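Local coordinates for octaprenyl Pyrophosphate Synthase (Helicobacter pylori, PDB 3TC1) that catalyses the stepwise condensation of isopentenyl pyrophosphate with an allylic pyrophosphate to build octaprenyl pyrophosphate, a C40 isoprenoid chain, at the interface of chains A and B. Coordinates in Å, arbitrary orientation; residue numbers count along the deposited sequence, not the author numbering. Chains: chain A/B, Octaprenyl Pyrophosphate Synthase.

The interface of chains A and B. Residues chain A 139, 142-143; chain B 24, 28, 96, 100.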
loop_
_atom_site.group_PDB
_atom_site.type_symbol
_atom_site.label_atom_id
_atom_site.label_comp_id
_atom_site.label_asym_id
_atom_site.label_seq_id
_atom_site.Cartn_x
_atom_site.Cartn_y
_atom_site.Cartn_z
ATOM N N ILE A 139 -7.602 -6.814 8.013
ATOM C CA ILE A 139 -6.878 -7.775 8.810
ATOM C C ILE A 139 -7.721 -8.403 9.898
ATOM O O ILE A 139 -7.666 -9.613 10.119
ATOM C CB ILE A 139 -5.589 -7.121 9.383
ATOM C CG1 ILE A 139 -4.648 -6.809 8.213
ATOM C CG2 ILE A 139 -4.909 -8.084 10.403
ATOM C CD1 ILE A 139 -3.418 -5.969 8.637
ATOM N N VAL A 142 -9.949 -11.025 8.349
ATOM C CA VAL A 142 -9.297 -12.302 8.080
ATOM C C VAL A 142 -9.105 -13.126 9.350
ATOM O O VAL A 142 -9.480 -14.297 9.388
ATOM C CB VAL A 142 -7.935 -12.099 7.383
ATOM C CG1 VAL A 142 -7.159 -13.411 7.340
ATOM C CG2 VAL A 142 -8.166 -11.601 5.976
ATOM N N PHE A 143 -8.534 -12.517 10.388
ATOM C CA PHE A 143 -8.304 -13.215 11.654
ATOM C C PHE A 143 -9.589 -13.684 12.334
ATOM O O PHE A 143 -9.654 -14.810 12.829
ATOM C CB PHE A 143 -7.507 -12.335 12.624
ATOM C CG PHE A 143 -6.018 -12.379 12.397
ATOM C CD1 PHE A 143 -5.447 -11.766 11.283
ATOM C CD2 PHE A 143 -5.190 -13.054 13.290
ATOM C CE1 PHE A 143 -4.066 -11.825 11.061
ATOM C CE2 PHE A 143 -3.810 -13.121 13.080
ATOM C CZ PHE A 143 -3.247 -12.504 11.962
ATOM N N PHE B 24 -4.059 -8.356 16.433
ATOM C CA PHE B 24 -3.751 -9.107 15.224
ATOM C C PHE B 24 -2.531 -8.517 14.528
ATOM O O PHE B 24 -1.648 -9.246 14.079
ATOM C CB PHE B 24 -4.947 -9.092 14.268
ATOM C CG PHE B 24 -6.212 -9.642 14.867
ATOM C CD1 PHE B 24 -6.192 -10.813 15.617
ATOM C CD2 PHE B 24 -7.431 -9.003 14.655
ATOM C CE1 PHE B 24 -7.369 -11.342 16.150
ATOM C CE2 PHE B 24 -8.613 -9.522 15.180
ATOM C CZ PHE B 24 -8.582 -10.693 15.929
ATOM N N LEU B 28 1.357 -9.989 13.602
ATOM C CA LEU B 28 2.034 -9.925 12.311
ATOM C C LEU B 28 3.383 -9.225 12.453
ATOM O O LEU B 28 4.406 -9.709 11.960
ATOM C CB LEU B 28 1.173 -9.168 11.297
ATOM C CG LEU B 28 -0.230 -9.720 11.021
ATOM C CD1 LEU B 28 -0.957 -8.808 10.036
ATOM C CD2 LEU B 28 -0.127 -11.128 10.465
ATOM N N PHE B 96 1.568 -15.861 7.152
ATOM C CA PHE B 96 0.194 -15.382 7.294
ATOM C C PHE B 96 -0.614 -15.224 6.004
ATOM O O PHE B 96 -1.730 -14.700 6.033
ATOM C CB PHE B 96 0.213 -14.051 8.050
ATOM C CG PHE B 96 0.971 -14.109 9.346
ATOM C CD1 PHE B 96 0.391 -14.661 10.486
ATOM C CD2 PHE B 96 2.279 -13.637 9.422
ATOM C CE1 PHE B 96 1.101 -14.742 11.685
ATOM C CE2 PHE B 96 3.000 -13.712 10.617
ATOM C CZ PHE B 96 2.409 -14.266 11.750
ATOM N N ASN B 100 -2.588 -11.035 4.122
ATOM C CA ASN B 100 -2.108 -10.363 5.324
ATOM C C ASN B 100 -0.825 -9.581 5.069
ATOM O O ASN B 100 -0.667 -8.466 5.570
ATOM C CB ASN B 100 -1.894 -11.365 6.467
ATOM C CG ASN B 100 -3.188 -11.712 7.192
ATOM O OD1 ASN B 100 -3.962 -10.828 7.571
ATOM N ND2 ASN B 100 -3.421 -13.003 7.398
#
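A:Phe143, near the end of helix 121-144, is inserted between B:Phe24 and B:Leu28 of helix 23-29 and B:Asn100, and hides more surface than any other residue of this patch. The patch is part of the two-fold interface of the all-helical synthase; homodimers are usual in this family, so the pairing is probably biological.

The aromatic contact is reciprocal. The two side chains run antiparallel alongside each other, and each rests its own CB on the partner's ring: A:Phe143 CB lies 3.5 Å from the centroid of the B:Phe24 ring, and B:Phe24 CB 4.0 Å from that of A:Phe143. Between the rings, A:Phe143 CD2 comes to 3.4 Å from B:Phe24 CD1.

Aliphatic packing adjoins the ring pair. B:Leu28 forks over two residues: CD2 meets A:Phe143 CZ at 3.7 Å, while CD1 meets A:Ile139 CD1 tip to tip. With CG1 beside the backbone N (chi1 -67°), the CG2 methyl of A:Ile139 falls anti to that N and faces B:Phe24 CB and B:Leu28 CD1. Within chain B, the same B:Leu28 CD2 also lies over the B:Phe96 ring, offset toward its rim.

The B:Asn100 amide is inclined 56° to the A:Phe143 ring, with OD1 3.6 Å from CE1. A:Val142 CG1 packs against ND2. B:Asn100 ND2 donates to B:Phe96 O, four residues earlier, 2.8 Å away and in the carbonyl plane, fixing the amide's rotation with OD1 turned toward A:Phe143 CE1.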